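PDB 4OHF: cytosolic IMP-GMP specific 5'-nucleotidase from Legionella pneumophila subsp. pneumophila, which probably removes the 5'-phosphate from nucleoside monophosphates such as IMP and GMP as a magnesium-dependent nucleotidase of the HAD superfamily. Local coordinates for residues 29-43 / 176-188. Numbering follows the deposited sequence.
Sequences IRYNSKNFESLVYDL and IIIKNLKKYVIRE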
loop_
_atom_site.group_PDB
_atom_site.type_symbol
_atom_site.label_atom_id
_atom_site.label_comp_id
_atom_site.label_asym_id
_atom_site.label_seq_id
_atom_site.Cartn_x
_atom_site.Cartn_y
_atom_site.Cartn_z
ATOM N N ILE B 29 -21.806 -1.711 31.285
ATOM C CA ILE B 29 -21.513 -1.203 32.618
ATOM C C ILE B 29 -20.998 0.232 32.525
ATOM O O ILE B 29 -19.973 0.498 31.905
ATOM C CB ILE B 29 -20.479 -2.100 33.303
ATOM C CG1 ILE B 29 -21.130 -3.451 33.602
ATOM C CG2 ILE B 29 -19.965 -1.454 34.578
ATOM C CD1 ILE B 29 -20.186 -4.483 34.183
ATOM N N ARG B 30 -21.713 1.164 33.141
ATOM C CA ARG B 30 -21.308 2.570 33.073
ATOM C C ARG B 30 -20.213 2.986 34.063
ATOM O O ARG B 30 -20.169 2.530 35.207
ATOM C CB ARG B 30 -22.538 3.473 33.233
ATOM C CG ARG B 30 -22.861 4.306 31.996
ATOM C CD ARG B 30 -24.299 4.162 31.546
ATOM N NE ARG B 30 -25.265 4.564 32.571
ATOM C CZ ARG B 30 -25.369 5.781 33.100
ATOM N NH1 ARG B 30 -24.560 6.756 32.710
ATOM N NH2 ARG B 30 -26.288 6.016 34.030
ATOM N N TYR B 31 -19.317 3.846 33.593
ATOM C CA TYR B 31 -18.226 4.362 34.409
ATOM C C TYR B 31 -18.323 5.868 34.536
ATOM O O TYR B 31 -18.848 6.549 33.656
ATOM C CB TYR B 31 -16.865 4.039 33.781
ATOM C CG TYR B 31 -16.388 2.617 33.967
ATOM C CD1 TYR B 31 -15.579 2.272 35.046
ATOM C CD2 TYR B 31 -16.717 1.625 33.045
ATOM C CE1 TYR B 31 -15.104 0.975 35.202
ATOM C CE2 TYR B 31 -16.251 0.331 33.192
ATOM C CZ TYR B 31 -15.444 0.012 34.275
ATOM O OH TYR B 31 -14.984 -1.273 34.436
ATOM N N ASN B 32 -17.803 6.377 35.642
ATOM C CA ASN B 32 -17.759 7.808 35.892
ATOM C C ASN B 32 -16.626 8.337 34.999
ATOM O O ASN B 32 -15.443 8.203 35.337
ATOM C CB ASN B 32 -17.428 8.047 37.360
ATOM C CG ASN B 32 -17.424 9.501 37.719
ATOM O OD1 ASN B 32 -16.669 10.305 37.154
ATOM N ND2 ASN B 32 -18.277 9.861 38.667
ATOM N N SER B 33 -16.988 8.921 33.859
ATOM C CA SER B 33 -16.008 9.417 32.900
ATOM C C SER B 33 -14.858 10.262 33.434
ATOM O O SER B 33 -13.698 9.976 33.148
ATOM C CB SER B 33 -16.711 10.187 31.780
ATOM O OG SER B 33 -17.367 9.305 30.890
ATOM N N LYS B 34 -15.175 11.304 34.191
ATOM C CA LYS B 34 -14.148 12.180 34.729
ATOM C C LYS B 34 -13.179 11.387 35.586
ATOM O O LYS B 34 -11.973 11.402 35.346
ATOM C CB LYS B 34 -14.791 13.283 35.562
ATOM C CG LYS B 34 -14.268 14.676 35.254
ATOM C CD LYS B 34 -13.213 15.163 36.230
ATOM C CE LYS B 34 -13.795 15.457 37.609
ATOM N NZ LYS B 34 -14.191 14.223 38.365
ATOM N N ASN B 35 -13.705 10.682 36.577
ATOM C CA ASN B 35 -12.849 9.907 37.451
ATOM C C ASN B 35 -12.006 8.887 36.706
ATOM O O ASN B 35 -10.813 8.728 36.988
ATOM C CB ASN B 35 -13.671 9.204 38.527
ATOM C CG ASN B 35 -14.306 10.175 39.487
ATOM O OD1 ASN B 35 -13.808 11.284 39.677
ATOM N ND2 ASN B 35 -15.407 9.765 40.109
ATOM N N PHE B 36 -12.629 8.201 35.755
ATOM C CA PHE B 36 -11.932 7.191 34.982
ATOM C C PHE B 36 -10.860 7.800 34.073
ATOM O O PHE B 36 -9.745 7.267 33.992
ATOM C CB PHE B 36 -12.943 6.370 34.180
ATOM C CG PHE B 36 -12.326 5.297 33.339
ATOM C CD1 PHE B 36 -11.766 5.597 32.100
ATOM C CD2 PHE B 36 -12.282 3.981 33.795
ATOM C CE1 PHE B 36 -11.166 4.599 31.326
ATOM C CE2 PHE B 36 -11.681 2.975 33.029
ATOM C CZ PHE B 36 -11.122 3.288 31.793
ATOM N N GLU B 37 -11.180 8.903 33.393
ATOM C CA GLU B 37 -10.196 9.544 32.517
ATOM C C GLU B 37 -9.017 9.969 33.374
ATOM O O GLU B 37 -7.870 9.717 33.038
ATOM C CB GLU B 37 -10.763 10.785 31.827
ATOM C CG GLU B 37 -11.679 10.532 30.654
ATOM C CD GLU B 37 -11.005 9.807 29.495
ATOM O OE1 GLU B 37 -9.757 9.811 29.393
ATOM O OE2 GLU B 37 -11.752 9.238 28.666
ATOM N N SER B 38 -9.324 10.624 34.486
ATOM C CA SER B 38 -8.309 11.089 35.415
ATOM C C SER B 38 -7.371 9.972 35.862
ATOM O O SER B 38 -6.153 10.162 35.893
ATOM C CB SER B 38 -8.972 11.717 36.636
ATOM O OG SER B 38 -7.985 12.061 37.589
ATOM N N LEU B 39 -7.931 8.813 36.204
ATOM C CA LEU B 39 -7.114 7.691 36.635
ATOM C C LEU B 39 -6.140 7.361 35.507
ATOM O O LEU B 39 -4.921 7.343 35.713
ATOM C CB LEU B 39 -7.986 6.470 36.932
ATOM C CG LEU B 39 -7.527 5.462 37.995
ATOM C CD1 LEU B 39 -8.051 4.094 37.621
ATOM C CD2 LEU B 39 -6.011 5.421 38.112
ATOM N N VAL B 40 -6.679 7.106 34.313
ATOM C CA VAL B 40 -5.849 6.782 33.161
ATOM C C VAL B 40 -4.779 7.841 32.978
ATOM O O VAL B 40 -3.626 7.521 32.718
ATOM C CB VAL B 40 -6.670 6.678 31.858
ATOM C CG1 VAL B 40 -5.737 6.488 30.670
ATOM C CG2 VAL B 40 -7.625 5.500 31.945
ATOM N N TYR B 41 -5.154 9.102 33.115
ATOM C CA TYR B 41 -4.185 10.173 32.979
ATOM C C TYR B 41 -3.051 9.946 33.986
ATOM O O TYR B 41 -1.882 9.836 33.592
ATOM C CB TYR B 41 -4.866 11.522 33.204
ATOM C CG TYR B 41 -3.935 12.722 33.189
ATOM C CD1 TYR B 41 -3.349 13.185 34.365
ATOM C CD2 TYR B 41 -3.676 13.418 32.009
ATOM C CE1 TYR B 41 -2.541 14.311 34.369
ATOM C CE2 TYR B 41 -2.867 14.542 32.001
ATOM C CZ TYR B 41 -2.301 14.987 33.186
ATOM O OH TYR B 41 -1.499 16.107 33.198
ATOM N N ASP B 42 -3.390 9.850 35.275
ATOM C CA ASP B 42 -2.376 9.625 36.303
ATOM C C ASP B 42 -1.512 8.397 36.010
ATOM O O ASP B 42 -0.305 8.510 35.847
ATOM C CB ASP B 42 -3.012 9.460 37.682
ATOM C CG ASP B 42 -3.724 10.712 38.157
ATOM O OD1 ASP B 42 -3.367 11.816 37.697
ATOM O OD2 ASP B 42 -4.637 10.596 39.004
ATOM N N LEU B 43 -2.124 7.221 35.939
ATOM C CA LEU B 43 -1.359 6.010 35.670
ATOM C C LEU B 43 -0.405 6.166 34.483
ATOM O O LEU B 43 0.743 5.738 34.559
ATOM C CB LEU B 43 -2.300 4.825 35.419
ATOM C CG LEU B 43 -3.247 4.441 36.551
ATOM C CD1 LEU B 43 -4.164 3.325 36.103
ATOM C CD2 LEU B 43 -2.440 4.024 37.765
ATOM N N ILE B 176 -6.955 -0.984 40.621
ATOM C CA ILE B 176 -7.364 0.261 41.240
ATOM C C ILE B 176 -8.876 0.471 41.174
ATOM O O ILE B 176 -9.477 0.906 42.156
ATOM C CB ILE B 176 -6.673 1.474 40.595
ATOM C CG1 ILE B 176 -5.183 1.449 40.909
ATOM C CG2 ILE B 176 -7.274 2.754 41.136
ATOM C CD1 ILE B 176 -4.420 2.615 40.328
ATOM N N ILE B 177 -9.509 0.174 40.039
ATOM C CA ILE B 177 -10.954 0.373 39.983
ATOM C C ILE B 177 -11.666 -0.713 40.794
ATOM O O ILE B 177 -12.740 -0.476 41.334
ATOM C CB ILE B 177 -11.525 0.441 38.517
ATOM C CG1 ILE B 177 -11.819 -0.945 37.988
ATOM C CG2 ILE B 177 -10.587 1.188 37.605
ATOM C CD1 ILE B 177 -13.237 -1.359 38.240
ATOM N N ILE B 178 -11.067 -1.894 40.899
ATOM C CA ILE B 178 -11.675 -2.972 41.682
ATOM C C ILE B 178 -11.710 -2.567 43.151
ATOM O O ILE B 178 -12.702 -2.774 43.839
ATOM C CB ILE B 178 -10.885 -4.297 41.573
ATOM C CG1 ILE B 178 -11.084 -4.928 40.195
ATOM C CG2 ILE B 178 -11.360 -5.264 42.626
ATOM C CD1 ILE B 178 -10.337 -6.256 40.010
ATOM N N LYS B 179 -10.618 -1.978 43.628
ATOM C CA LYS B 179 -10.534 -1.556 45.017
ATOM C C LYS B 179 -11.322 -0.281 45.276
ATOM O O LYS B 179 -11.327 0.234 46.394
ATOM C CB LYS B 179 -9.083 -1.304 45.409
ATOM C CG LYS B 179 -8.514 -0.002 44.850
ATOM C CD LYS B 179 -7.380 0.567 45.714
ATOM C CE LYS B 179 -7.892 1.012 47.076
ATOM N NZ LYS B 179 -6.825 1.653 47.881
ATOM N N ASN B 180 -11.983 0.239 44.251
ATOM C CA ASN B 180 -12.734 1.479 44.408
ATOM C C ASN B 180 -13.981 1.549 43.549
ATOM O O ASN B 180 -14.382 2.624 43.113
ATOM C CB ASN B 180 -11.831 2.655 44.072
ATOM C CG ASN B 180 -11.717 3.622 45.203
ATOM O OD1 ASN B 180 -12.734 4.097 45.735
ATOM N ND2 ASN B 180 -10.482 3.929 45.597
ATOM N N LEU B 181 -14.599 0.398 43.332
ATOM C CA LEU B 181 -15.779 0.295 42.496
ATOM C C LEU B 181 -16.820 1.400 42.627
ATOM O O LEU B 181 -17.262 1.951 41.611
ATOM C CB LEU B 181 -16.433 -1.076 42.693
ATOM C CG LEU B 181 -15.539 -2.223 42.217
ATOM C CD1 LEU B 181 -16.163 -3.559 42.558
ATOM C CD2 LEU B 181 -15.313 -2.091 40.719
ATOM N N LYS B 182 -17.207 1.761 43.844
ATOM C CA LYS B 182 -18.227 2.796 43.948
ATOM C C LYS B 182 -17.800 4.188 43.512
ATOM O O LYS B 182 -18.629 5.078 43.377
ATOM C CB LYS B 182 -18.831 2.851 45.346
ATOM C CG LYS B 182 -17.929 3.324 46.453
ATOM C CD LYS B 182 -18.786 3.706 47.666
ATOM C CE LYS B 182 -20.026 2.793 47.797
ATOM N NZ LYS B 182 -20.954 3.195 48.899
ATOM N N LYS B 183 -16.511 4.377 43.283
ATOM C CA LYS B 183 -16.029 5.665 42.820
ATOM C C LYS B 183 -15.908 5.643 41.290
ATOM O O LYS B 183 -15.900 6.689 40.649
ATOM C CB LYS B 183 -14.659 5.968 43.426
ATOM C CG LYS B 183 -13.998 7.220 42.861
ATOM C CD LYS B 183 -12.524 7.291 43.203
ATOM C CE LYS B 183 -11.903 8.554 42.607
ATOM N NZ LYS B 183 -10.442 8.626 42.905
ATOM N N TYR B 184 -15.824 4.448 40.711
ATOM C CA TYR B 184 -15.658 4.333 39.267
ATOM C C TYR B 184 -16.846 3.846 38.455
ATOM O O TYR B 184 -17.127 4.409 37.400
ATOM C CB TYR B 184 -14.427 3.482 38.958
ATOM C CG TYR B 184 -13.150 4.202 39.308
ATOM C CD1 TYR B 184 -12.718 5.305 38.557
ATOM C CD2 TYR B 184 -12.396 3.819 40.413
ATOM C CE1 TYR B 184 -11.568 6.006 38.898
ATOM C CE2 TYR B 184 -11.242 4.514 40.768
ATOM C CZ TYR B 184 -10.832 5.606 40.005
ATOM O OH TYR B 184 -9.685 6.297 40.345
ATOM N N VAL B 185 -17.560 2.831 38.930
ATOM C CA VAL B 185 -18.700 2.340 38.159
ATOM C C VAL B 185 -20.068 2.810 38.653
ATOM O O VAL B 185 -20.370 2.784 39.842
ATOM C CB VAL B 185 -18.675 0.778 38.025
ATOM C CG1 VAL B 185 -17.585 0.199 38.873
ATOM C CG2 VAL B 185 -20.033 0.174 38.384
ATOM N N ILE B 186 -20.884 3.257 37.706
ATOM C CA ILE B 186 -22.220 3.747 37.988
ATOM C C ILE B 186 -23.220 2.612 37.825
ATOM O O ILE B 186 -23.194 1.886 36.836
ATOM C CB ILE B 186 -22.609 4.885 37.010
ATOM C CG1 ILE B 186 -21.678 6.074 37.178
ATOM C CG2 ILE B 186 -24.023 5.339 37.265
ATOM C CD1 ILE B 186 -21.902 7.158 36.155
ATOM N N ARG B 187 -24.098 2.460 38.806
ATOM C CA ARG B 187 -25.127 1.429 38.765
ATOM C C ARG B 187 -26.424 2.034 38.245
ATOM O O ARG B 187 -26.709 3.209 38.464
ATOM C CB ARG B 187 -25.338 0.855 40.158
ATOM C CG ARG B 187 -24.198 -0.038 40.628
ATOM C CD ARG B 187 -24.155 -0.115 42.146
ATOM N NE ARG B 187 -23.764 -1.441 42.614
ATOM C CZ ARG B 187 -23.564 -1.751 43.889
ATOM N NH1 ARG B 187 -23.714 -0.821 44.829
ATOM N NH2 ARG B 187 -23.228 -2.992 44.223
ATOM N N GLU B 188 -27.214 1.237 37.544
ATOM C CA GLU B 188 -28.457 1.740 36.981
ATOM C C GLU B 188 -29.477 0.624 36.860
ATOM O O GLU B 188 -29.316 -0.281 36.045
ATOM C CB GLU B 188 -28.190 2.364 35.598
ATOM C CG GLU B 188 -29.446 2.751 34.807
ATOM C CD GLU B 188 -29.137 3.291 33.409
ATOM O OE1 GLU B 188 -30.095 3.576 32.657
ATOM O OE2 GLU B 188 -27.945 3.437 33.062
#
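Asn32 N donates to Tyr184 O over 2.7 Å in a nearly straight bond (165°), and Ile186 N donates to Arg30 O, also at 2.7 Å. Strands 30-31 and 185-186 form a short, weakly bonded antiparallel pair, resting on the non-hydrogen-bonded Tyr31 and Val185 (CA-CA 4.3 Å). Asn35 adds a side-chain bond: its ND2 reaches Lys183 O at 3.2 Å, in the carbonyl plane. Its backbone N donates to OD1 of Asn32, the N-cap residue of helix 33-51, so the same turn is capped and tied across.

The salt bridge across the contact joins Arg30 and Glu188. Extended Glu188 brings OE2 to Arg30 NE at 2.9 Å, with a weak bond from NH2; the two planes are nearly perpendicular. The arginine bends at chi2 (128°) and chi3 (59°), bringing its guanidinium to the carboxylate. Glu188 OE1 hydrogen-bonds to Ser435 OG.

Polar backbone atoms Asn35 O and Phe36 N lie near the Tyr184 ring plane, at its edge; Ile177 CG2, from the same segment as Tyr184, lies over one face toward the rim. Apolar packing brings Leu39 CG to Tyr184 CZ (3.9 Å), the side chains crossing at about a right angle. Leu39 CD1 touches Ile176 CG2 (3.8 Å) and Ile177 CG2, while Leu43 and Ile176 meet tip to tip.

Strand 30-31 follows strand 19-22 and the magnesium-binding Asp23 and Asp25 of this HAD-type domain. Tyr31 OH hydrogen-bonds to Asp25 and Tyr215, its side chain about 7 Å from the metal. Helix 213-224 packs on Ile29, Tyr31 and Ile177, and Leu173 of helix 172-178 touches Phe36, Leu39 and Leu43 of helix 33-51.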